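Long-range contacts in fructooligosaccharide ABC transporter substrate-binding protein FusA (Streptococcus pneumoniae, PDB 5G5Z), which binds fructooligosaccharides such as kestose, nystose and inulin as the solute-binding subunit of the FusABC-MsmK importer: residues B[12-17]-B[374-379]; B[106-111]-B[422-427]; B[22-27]-B[378-383]. All coordinates share one frame; numbering follows the deposited sequence.

Contact 1 of 3, residues B[12-17]-B[374-379]. With GLC (alpha-D-glucopyranose), chain F; FRU (beta-D-fructofuranose), chain C; FRU (beta-D-fructofuranose), chain D.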
loop_
_atom_site.group_PDB
_atom_site.type_symbol
_atom_site.label_atom_id
_atom_site.label_comp_id
_atom_site.label_asym_id
_atom_site.label_seq_id
_atom_site.Cartn_x
_atom_site.Cartn_y
_atom_site.Cartn_z
ATOM N N SER B 12 10.624 -14.662 10.492
ATOM C CA SER B 12 9.473 -15.351 9.925
ATOM C C SER B 12 8.403 -15.611 10.988
ATOM O O SER B 12 8.725 -15.937 12.138
ATOM C CB SER B 12 9.884 -16.676 9.298
ATOM O OG SER B 12 8.736 -17.483 9.077
ATOM N N PRO B 13 7.119 -15.510 10.632
ATOM C CA PRO B 13 6.068 -15.923 11.575
ATOM C C PRO B 13 6.105 -17.411 11.899
ATOM O O PRO B 13 5.389 -17.839 12.809
ATOM C CB PRO B 13 4.766 -15.523 10.862
ATOM C CG PRO B 13 5.110 -15.376 9.451
ATOM C CD PRO B 13 6.567 -15.012 9.360
ATOM N N LEU B 14 6.930 -18.198 11.206
ATOM C CA LEU B 14 7.132 -19.603 11.541
ATOM C C LEU B 14 8.116 -19.794 12.685
ATOM O O LEU B 14 8.194 -20.894 13.241
ATOM C CB LEU B 14 7.640 -20.387 10.320
ATOM C CG LEU B 14 6.755 -20.750 9.129
ATOM C CD1 LEU B 14 6.196 -19.523 8.453
ATOM C CD2 LEU B 14 7.558 -21.571 8.111
ATOM N N SER B 15 8.848 -18.769 13.039
ATOM C CA SER B 15 9.897 -18.858 14.039
ATOM C C SER B 15 9.355 -18.462 15.404
ATOM O O SER B 15 8.329 -17.788 15.497
ATOM C CB SER B 15 11.064 -17.949 13.638
ATOM O OG SER B 15 10.722 -16.585 13.816
ATOM N N PRO B 16 10.014 -18.859 16.496
ATOM C CA PRO B 16 9.480 -18.536 17.828
ATOM C C PRO B 16 9.346 -17.032 18.033
ATOM O O PRO B 16 10.162 -16.232 17.547
ATOM C CB PRO B 16 10.508 -19.137 18.794
ATOM C CG PRO B 16 11.315 -20.089 17.970
ATOM C CD PRO B 16 11.291 -19.588 16.571
ATOM N N LYS B 17 8.285 -16.666 18.759
ATOM C CA LYS B 17 7.975 -15.261 19.016
ATOM C C LYS B 17 9.126 -14.559 19.724
ATOM O O LYS B 17 9.416 -13.390 19.441
ATOM C CB LYS B 17 6.691 -15.157 19.842
ATOM C CG LYS B 17 6.016 -13.797 19.755
ATOM C CD LYS B 17 5.451 -13.569 18.349
ATOM C CE LYS B 17 5.443 -12.091 17.955
ATOM N NZ LYS B 17 4.770 -11.890 16.634
ATOM N N LEU B 374 12.318 -25.162 7.122
ATOM C CA LEU B 374 13.250 -25.333 8.230
ATOM C C LEU B 374 14.175 -24.127 8.361
ATOM O O LEU B 374 14.571 -23.750 9.472
ATOM C CB LEU B 374 14.070 -26.601 8.016
ATOM C CG LEU B 374 14.965 -26.998 9.189
ATOM C CD1 LEU B 374 14.142 -27.091 10.449
ATOM C CD2 LEU B 374 15.635 -28.323 8.891
ATOM N N ARG B 375 14.542 -23.511 7.240
ATOM C CA ARG B 375 15.441 -22.371 7.330
ATOM C C ARG B 375 14.804 -21.248 8.136
ATOM O O ARG B 375 15.402 -20.726 9.080
ATOM C CB ARG B 375 15.829 -21.890 5.938
ATOM C CG ARG B 375 16.679 -20.638 5.976
ATOM C CD ARG B 375 17.011 -20.167 4.571
ATOM N NE ARG B 375 17.958 -19.066 4.620
ATOM C CZ ARG B 375 18.453 -18.454 3.552
ATOM N NH1 ARG B 375 18.087 -18.834 2.333
ATOM N NH2 ARG B 375 19.313 -17.460 3.717
ATOM N N GLN B 376 13.573 -20.876 7.793
ATOM C CA GLN B 376 13.028 -19.693 8.425
ATOM C C GLN B 376 12.631 -19.952 9.868
ATOM O O GLN B 376 12.473 -18.999 10.634
ATOM C CB GLN B 376 11.870 -19.143 7.577
ATOM C CG GLN B 376 10.675 -20.033 7.410
ATOM C CD GLN B 376 9.730 -19.505 6.333
ATOM O OE1 GLN B 376 8.947 -18.581 6.570
ATOM N NE2 GLN B 376 9.808 -20.087 5.142
ATOM N N LYS B 377 12.545 -21.216 10.269
ATOM C CA LYS B 377 12.346 -21.562 11.667
ATOM C C LYS B 377 13.632 -21.448 12.486
ATOM O O LYS B 377 13.569 -21.166 13.695
ATOM C CB LYS B 377 11.798 -22.988 11.776
ATOM C CG LYS B 377 10.363 -23.164 11.333
ATOM C CD LYS B 377 9.990 -24.638 11.372
ATOM C CE LYS B 377 8.489 -24.847 11.211
ATOM N NZ LYS B 377 8.118 -26.273 10.955
ATOM N N THR B 378 14.802 -21.673 11.864
ATOM C CA THR B 378 16.034 -21.839 12.625
ATOM C C THR B 378 17.142 -20.844 12.268
ATOM O O THR B 378 18.094 -20.715 13.042
ATOM C CB THR B 378 16.569 -23.282 12.480
ATOM O OG1 THR B 378 16.831 -23.586 11.103
ATOM C CG2 THR B 378 15.555 -24.308 13.024
ATOM N N GLU B 379 17.042 -20.131 11.142
ATOM C CA GLU B 379 17.996 -19.066 10.844
ATOM C C GLU B 379 17.779 -17.888 11.794
ATOM O O GLU B 379 16.785 -17.813 12.532
ATOM C CB GLU B 379 17.844 -18.571 9.401
ATOM C CG GLU B 379 16.648 -17.598 9.284
ATOM C CD GLU B 379 16.161 -17.359 7.861
ATOM O OE1 GLU B 379 17.001 -17.271 6.942
ATOM O OE2 GLU B 379 14.926 -17.260 7.660
HETATM C C1 GLC F . 14.874 -16.612 1.247
HETATM C C2 GLC F . 15.476 -15.836 2.406
HETATM C C3 GLC F . 15.515 -16.657 3.648
HETATM C C4 GLC F . 14.158 -17.082 4.028
HETATM C C5 GLC F . 13.543 -17.860 2.892
HETATM C C6 GLC F . 12.159 -18.277 3.289
HETATM O O2 GLC F . 16.812 -15.420 2.045
HETATM O O3 GLC F . 16.153 -15.950 4.764
HETATM O O4 GLC F . 14.250 -17.980 5.163
HETATM O O5 GLC F . 13.510 -17.022 1.688
HETATM O O6 GLC F . 11.284 -17.202 3.187
HETATM C C1 FRU C . 16.995 -17.426 -0.888
HETATM C C2 FRU C . 15.700 -18.204 -0.583
HETATM C C3 FRU C . 15.651 -19.719 -0.217
HETATM C C4 FRU C . 14.168 -19.985 -0.263
HETATM C C5 FRU C . 13.703 -19.080 -1.117
HETATM C C6 FRU C . 12.250 -18.852 -0.869
HETATM O O1 FRU C . 18.127 -18.117 -0.376
HETATM O O2 FRU C . 15.711 -17.722 0.863
HETATM O O3 FRU C . 16.145 -20.070 1.000
HETATM O O4 FRU C . 13.805 -21.362 -0.739
HETATM O O5 FRU C . 14.549 -17.748 -0.837
HETATM O O6 FRU C . 11.921 -17.521 -1.237
HETATM C C1 FRU D . 19.610 -16.978 -1.975
HETATM C C2 FRU D . 19.305 -18.258 -1.275
HETATM C C3 FRU D . 20.321 -18.812 -0.643
HETATM C C4 FRU D . 20.024 -20.355 -0.718
HETATM C C5 FRU D . 19.569 -20.460 -2.199
HETATM C C6 FRU D . 18.630 -21.635 -2.474
HETATM O O1 FRU D . 20.146 -15.994 -1.094
HETATM O O3 FRU D . 20.446 -18.395 0.743
HETATM O O4 FRU D . 21.126 -21.113 -0.568
HETATM O O5 FRU D . 18.942 -19.332 -2.452
HETATM O O6 FRU D . 18.109 -21.389 -3.745
HETATM O O HOH W 1 13.237 -16.511 11.241
#
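Ser12, Leu14 and Ser15 set a surface turn against helix 371-378, at the edge of the sugar pocket of this solute-binding protein. The turn follows strand 4-10: a type I beta turn from Ser12 to Ser15, overlaid by an ST turn in which Ser12 OG accepts from Leu14 N. Ser12 O is gripped twice, by the backbone N and the hydroxyl of Ser15. Across the contact, Ser12 OG donates to Gln376 OE1 at 2.7 Å, in the plane of the amide and on a lone pair (122° at the oxygen). Gln376 CG sits wedged between its own backbone N and carbonyl carbon (chi1 63°), and the extended chain brings the amide to the serine. Gln376 NE2 donates to Ala372 O, so both ends of the amide are held, and lies 3.5 Å from GLC C6. Leu14 slants across this side chain, with CD2 3.5 Å from Gln376 CD, while Lys377 CG rests 3.7 Å from Leu14 O. A water links Ser12 N to Gln376 O. The Arg375 guanidinium lays one face on the glucose, CZ 3.4 Å from GLC C3, and NH1 donates to O1 and O3 of the chain C fructose. Just past the helix end, the Glu379 carboxylate takes two glucose hydroxyls side by side: OE1 accepts from GLC O3 at 2.7 Å and OE2 from GLC O4 at 2.7 Å.

Contact 2 of 3, residues B[106-111]-B[422-427]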
loop_
_atom_site.group_PDB
_atom_site.type_symbol
_atom_site.label_atom_id
_atom_site.label_comp_id
_atom_site.label_asym_id
_atom_site.label_seq_id
_atom_site.Cartn_x
_atom_site.Cartn_y
_atom_site.Cartn_z
ATOM N N LYS B 106 33.480 -3.080 0.911
ATOM C CA LYS B 106 33.743 -1.827 1.611
ATOM C C LYS B 106 33.198 -0.651 0.817
ATOM O O LYS B 106 32.523 0.226 1.366
ATOM C CB LYS B 106 35.249 -1.667 1.849
ATOM C CG LYS B 106 35.671 -0.317 2.428
ATOM C CD LYS B 106 35.671 -0.306 3.953
ATOM C CE LYS B 106 36.449 0.896 4.491
ATOM N NZ LYS B 106 36.848 0.747 5.928
ATOM N N ALA B 107 33.468 -0.631 -0.490
ATOM C CA ALA B 107 32.924 0.421 -1.339
ATOM C C ALA B 107 31.400 0.384 -1.334
ATOM O O ALA B 107 30.745 1.433 -1.284
ATOM C CB ALA B 107 33.478 0.288 -2.757
ATOM N N LEU B 108 30.818 -0.817 -1.349
ATOM C CA LEU B 108 29.369 -0.948 -1.358
ATOM C C LEU B 108 28.739 -0.522 -0.034
ATOM O O LEU B 108 27.558 -0.151 -0.014
ATOM C CB LEU B 108 28.988 -2.393 -1.696
ATOM C CG LEU B 108 29.129 -2.807 -3.165
ATOM C CD1 LEU B 108 28.944 -4.300 -3.323
ATOM C CD2 LEU B 108 28.145 -2.074 -4.063
ATOM N N MET B 109 29.499 -0.555 1.068
ATOM C CA MET B 109 28.982 -0.141 2.366
ATOM C C MET B 109 29.075 1.360 2.582
ATOM O O MET B 109 28.433 1.875 3.502
ATOM C CB MET B 109 29.743 -0.829 3.502
ATOM C CG MET B 109 29.653 -2.333 3.499
ATOM S SD MET B 109 30.811 -3.125 4.626
ATOM C CE MET B 109 30.267 -2.512 6.217
ATOM N N THR B 110 29.865 2.065 1.786
ATOM C CA THR B 110 30.242 3.446 2.079
ATOM C C THR B 110 29.315 4.415 1.347
ATOM O O THR B 110 29.197 4.357 0.117
ATOM C CB THR B 110 31.697 3.714 1.680
ATOM O OG1 THR B 110 32.567 2.748 2.294
ATOM C CG2 THR B 110 32.098 5.093 2.154
ATOM N N ALA B 111 28.676 5.312 2.103
ATOM C CA ALA B 111 27.800 6.314 1.515
ATOM C C ALA B 111 28.631 7.380 0.790
ATOM O O ALA B 111 29.840 7.480 1.006
ATOM C CB ALA B 111 26.942 6.959 2.600
ATOM N N TYR B 422 22.043 -3.462 -13.609
ATOM C CA TYR B 422 22.229 -2.192 -12.933
ATOM C C TYR B 422 23.051 -2.406 -11.668
ATOM O O TYR B 422 22.658 -3.215 -10.818
ATOM C CB TYR B 422 20.889 -1.533 -12.608
ATOM C CG TYR B 422 21.087 -0.055 -12.338
ATOM C CD1 TYR B 422 21.195 0.856 -13.395
ATOM C CD2 TYR B 422 21.233 0.424 -11.035
ATOM C CE1 TYR B 422 21.419 2.206 -13.165
ATOM C CE2 TYR B 422 21.460 1.779 -10.791
ATOM C CZ TYR B 422 21.546 2.660 -11.861
ATOM O OH TYR B 422 21.764 3.991 -11.628
ATOM N N PRO B 423 24.194 -1.733 -11.511
ATOM C CA PRO B 423 25.027 -1.953 -10.327
ATOM C C PRO B 423 24.385 -1.363 -9.080
ATOM O O PRO B 423 23.517 -0.491 -9.140
ATOM C CB PRO B 423 26.330 -1.221 -10.675
ATOM C CG PRO B 423 25.863 -0.093 -11.544
ATOM C CD PRO B 423 24.761 -0.696 -12.395
ATOM N N ARG B 424 24.856 -1.836 -7.924
ATOM C CA ARG B 424 24.284 -1.454 -6.624
ATOM C C ARG B 424 24.959 -0.179 -6.130
ATOM O O ARG B 424 25.805 -0.189 -5.237
ATOM C CB ARG B 424 24.454 -2.584 -5.619
ATOM C CG ARG B 424 23.728 -2.363 -4.284
ATOM C CD ARG B 424 22.198 -2.413 -4.410
ATOM N NE ARG B 424 21.696 -3.594 -5.128
ATOM C CZ ARG B 424 21.384 -4.760 -4.555
ATOM N NH1 ARG B 424 21.538 -4.935 -3.241
ATOM N NH2 ARG B 424 20.921 -5.756 -5.301
ATOM N N VAL B 425 24.562 0.946 -6.722
ATOM C CA VAL B 425 25.168 2.227 -6.372
ATOM C C VAL B 425 24.551 2.770 -5.086
ATOM O O VAL B 425 23.421 2.451 -4.716
ATOM C CB VAL B 425 25.030 3.237 -7.530
ATOM C CG1 VAL B 425 25.604 2.639 -8.797
ATOM C CG2 VAL B 425 23.562 3.598 -7.752
ATOM N N PHE B 426 25.317 3.603 -4.396
ATOM C CA PHE B 426 24.870 4.339 -3.219
ATOM C C PHE B 426 24.755 5.802 -3.643
ATOM O O PHE B 426 25.770 6.481 -3.811
ATOM C CB PHE B 426 25.868 4.142 -2.086
ATOM C CG PHE B 426 25.287 4.288 -0.723
ATOM C CD1 PHE B 426 24.194 5.110 -0.500
ATOM C CD2 PHE B 426 25.856 3.615 0.353
ATOM C CE1 PHE B 426 23.664 5.255 0.777
ATOM C CE2 PHE B 426 25.336 3.758 1.626
ATOM C CZ PHE B 426 24.231 4.578 1.840
ATOM N N MET B 427 23.527 6.286 -3.835
ATOM C CA MET B 427 23.318 7.648 -4.322
ATOM C C MET B 427 23.349 8.661 -3.173
ATOM O O MET B 427 23.166 8.315 -2.006
ATOM C CB MET B 427 21.974 7.772 -5.045
ATOM C CG MET B 427 21.716 6.776 -6.174
ATOM S SD MET B 427 20.122 7.154 -6.941
ATOM C CE MET B 427 20.141 6.023 -8.340
#
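The ring of Phe426 packs against main chain more than side chains: Ala111 CA sits over one face, and carbonyl oxygens from the end of helix 103-109 gather around it. Ala111 CA is 3.7 Å from the ring centroid and 20° off the normal, a CH-pi contact, and Ala111 CB adds an apolar touch 3.7 Å from Phe426 CZ. Met109 O lies at the ring edge, 4.1 Å from Phe426 CE2, where the slightly positive C-H rim suits an oxygen; Thr110 O comes in obliquely, 3.4 Å from Phe426 CD2. With CG roughly opposite the backbone N (chi1 -154°), the ring stands out from its loop into this site, and Met73 of helix 69-77 touches it too. Farther along, Leu108 CD2 presses to 3.2 Å from Arg424 O, a tight fit. The two side chains meet at about a right angle, and Arg424 then bends away to give its NH2 to Asn301 O. No hydrogen bond joins the segments directly, but Arg307 bridges them, NE to Leu108 O and NH2 to Arg424 O. This is aromatic CH-pi packing on a helix end, joining helix 103-109 to the loop between helices 399-412 and 429-455.

Contact 3 of 3, residues B[22-27]-B[378-383]. With GLC (alpha-D-glucopyranose), chain F.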
loop_
_atom_site.group_PDB
_atom_site.type_symbol
_atom_site.label_atom_id
_atom_site.label_comp_id
_atom_site.label_asym_id
_atom_site.label_seq_id
_atom_site.Cartn_x
_atom_site.Cartn_y
_atom_site.Cartn_z
ATOM N N LYS B 22 15.574 -19.583 19.779
ATOM C CA LYS B 22 16.337 -20.215 18.711
ATOM C C LYS B 22 17.646 -20.783 19.249
ATOM O O LYS B 22 18.309 -20.170 20.090
ATOM C CB LYS B 22 16.596 -19.216 17.588
ATOM C CG LYS B 22 15.353 -18.909 16.774
ATOM C CD LYS B 22 15.678 -17.946 15.649
ATOM C CE LYS B 22 14.491 -17.818 14.720
ATOM N NZ LYS B 22 14.700 -16.774 13.700
ATOM N N LEU B 23 17.999 -21.987 18.783
ATOM C CA LEU B 23 19.206 -22.631 19.292
ATOM C C LEU B 23 20.463 -21.837 18.956
ATOM O O LEU B 23 21.412 -21.816 19.752
ATOM C CB LEU B 23 19.314 -24.055 18.750
ATOM C CG LEU B 23 20.507 -24.879 19.248
ATOM C CD1 LEU B 23 20.584 -24.878 20.763
ATOM C CD2 LEU B 23 20.405 -26.299 18.723
ATOM N N ILE B 24 20.492 -21.176 17.793
ATOM C CA ILE B 24 21.666 -20.374 17.426
ATOM C C ILE B 24 21.904 -19.280 18.456
ATOM O O ILE B 24 23.048 -19.012 18.850
ATOM C CB ILE B 24 21.502 -19.780 16.014
ATOM C CG1 ILE B 24 21.784 -20.832 14.946
ATOM C CG2 ILE B 24 22.455 -18.591 15.798
ATOM C CD1 ILE B 24 21.531 -20.329 13.543
ATOM N N LEU B 25 20.825 -18.640 18.917
ATOM C CA LEU B 25 20.954 -17.512 19.829
ATOM C C LEU B 25 21.184 -17.955 21.268
ATOM O O LEU B 25 21.810 -17.221 22.042
ATOM C CB LEU B 25 19.714 -16.622 19.740
ATOM C CG LEU B 25 19.562 -15.896 18.413
ATOM C CD1 LEU B 25 18.248 -15.090 18.345
ATOM C CD2 LEU B 25 20.791 -15.022 18.138
ATOM N N GLN B 26 20.683 -19.136 21.654
ATOM C CA GLN B 26 21.006 -19.654 22.981
ATOM C C GLN B 26 22.499 -19.922 23.099
ATOM O O GLN B 26 23.117 -19.587 24.116
ATOM C CB GLN B 26 20.200 -20.921 23.276
ATOM C CG GLN B 26 18.717 -20.693 23.348
ATOM C CD GLN B 26 17.924 -21.986 23.492
ATOM O OE1 GLN B 26 18.439 -23.079 23.246
ATOM N NE2 GLN B 26 16.664 -21.865 23.897
ATOM N N ARG B 27 23.094 -20.525 22.068
ATOM C CA ARG B 27 24.546 -20.707 22.043
ATOM C C ARG B 27 25.277 -19.366 21.955
ATOM O O ARG B 27 26.309 -19.172 22.605
ATOM C CB ARG B 27 24.950 -21.593 20.870
ATOM C CG ARG B 27 24.419 -23.011 20.926
ATOM C CD ARG B 27 25.274 -23.871 20.031
ATOM N NE ARG B 27 24.775 -25.226 19.881
ATOM C CZ ARG B 27 24.168 -25.678 18.791
ATOM N NH1 ARG B 27 23.972 -24.876 17.757
ATOM N NH2 ARG B 27 23.760 -26.940 18.735
ATOM N N THR B 378 14.802 -21.673 11.864
ATOM C CA THR B 378 16.034 -21.839 12.625
ATOM C C THR B 378 17.142 -20.844 12.268
ATOM O O THR B 378 18.094 -20.715 13.042
ATOM C CB THR B 378 16.569 -23.282 12.480
ATOM O OG1 THR B 378 16.831 -23.586 11.103
ATOM C CG2 THR B 378 15.555 -24.308 13.024
ATOM N N GLU B 379 17.042 -20.131 11.142
ATOM C CA GLU B 379 17.996 -19.066 10.844
ATOM C C GLU B 379 17.779 -17.888 11.794
ATOM O O GLU B 379 16.785 -17.813 12.532
ATOM C CB GLU B 379 17.844 -18.571 9.401
ATOM C CG GLU B 379 16.648 -17.598 9.284
ATOM C CD GLU B 379 16.161 -17.359 7.861
ATOM O OE1 GLU B 379 17.001 -17.271 6.942
ATOM O OE2 GLU B 379 14.926 -17.260 7.660
ATOM N N VAL B 380 18.715 -16.941 11.735
ATOM C CA VAL B 380 18.741 -15.741 12.570
ATOM C C VAL B 380 18.713 -14.482 11.702
ATOM O O VAL B 380 18.197 -13.436 12.114
ATOM C CB VAL B 380 19.983 -15.784 13.484
ATOM C CG1 VAL B 380 20.473 -14.413 13.832
ATOM C CG2 VAL B 380 19.657 -16.557 14.763
ATOM N N GLY B 381 19.261 -14.572 10.486
ATOM C CA GLY B 381 19.318 -13.397 9.636
ATOM C C GLY B 381 20.395 -12.440 10.135
ATOM O O GLY B 381 21.399 -12.845 10.729
ATOM N N GLY B 382 20.172 -11.140 9.927
ATOM C CA GLY B 382 21.100 -10.140 10.416
ATOM C C GLY B 382 22.332 -10.026 9.532
ATOM O O GLY B 382 22.396 -10.619 8.450
ATOM N N PRO B 383 23.337 -9.268 9.970
ATOM C CA PRO B 383 24.514 -9.063 9.121
ATOM C C PRO B 383 25.438 -10.261 9.211
ATOM O O PRO B 383 25.635 -10.849 10.279
ATOM C CB PRO B 383 25.159 -7.816 9.724
ATOM C CG PRO B 383 24.880 -7.972 11.179
ATOM C CD PRO B 383 23.510 -8.627 11.287
HETATM C C1 GLC F . 14.874 -16.612 1.247
HETATM C C2 GLC F . 15.476 -15.836 2.406
HETATM C C3 GLC F . 15.515 -16.657 3.648
HETATM C C4 GLC F . 14.158 -17.082 4.028
HETATM C C5 GLC F . 13.543 -17.860 2.892
HETATM C C6 GLC F . 12.159 -18.277 3.289
HETATM O O2 GLC F . 16.812 -15.420 2.045
HETATM O O3 GLC F . 16.153 -15.950 4.764
HETATM O O4 GLC F . 14.250 -17.980 5.163
HETATM O O5 GLC F . 13.510 -17.022 1.688
HETATM O O6 GLC F . 11.284 -17.202 3.187
HETATM O O HOH W 2 18.626 -21.474 15.810
#
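Lys22, the N-cap residue of helix 23-32, reaches over to the loop that leaves helix 371-378 and ends on the main chain of Glu379. Its CB starts off toward that loop; CG lies anti to the carbonyl carbon (chi1 -73°), and from there the chain runs fully extended. CD passes 3.3 Å from Glu379 O and more loosely by Val380 CG2. CE is 3.2 Å from Glu379 O. NZ then donates to Glu379 O at 2.6 Å, a short bond that arrives at 159° to the C=O and only 16° from the carbonyl plane. Beside the lysine bond the contact turns apolar. Val380 pushes CG2 toward the helix, where it meets Ile24 CG2 at 3.6 Å and Leu25 CG at 3.7 Å, both side chains slanting across the valine. Helix 332-340 closes on this cluster through Asn338, which touches Ile24 and Val380 and pairs with the backbone of Val380 and Gly381. A water accepts from Ile24 N at 2.7 Å and donates to Thr378 O at 2.9 Å, joining the helix start to the loop. Glu379 thus has its backbone pinned by a buried ammonium group while its carboxylate holds the glucose, consistent with Lys22 being a second-shell residue that positions Glu379. Arg375, salt-bridged to OE1, is that carboxylate's direct charge partner; Lys22 NZ, 6.1 Å from Glu379 OE2, may add a weaker effect.

Contacts 1 and 3 are neighbours, with centres about 10 Å apart, and they share Thr378 and Glu379: one chain passage is approached first by the turn after strand 4-10 and then by helix 23-32. Lys22 joins them, since its CE packs 3.6 Å from Ser15 CB. Contact 1 is a surface contact, built on one hydroxyl-to-amide bond and a water bridge beside the sugar; contact 3 is buried, mixing an apolar cluster with one lysine bond. Contact 2 stands apart, its centre about 30 Å from that of contact 1 and about 28 Å from that of contact 3. Partly buried and away from the ligand, it relies on ring and methyl packing without a direct hydrogen bond.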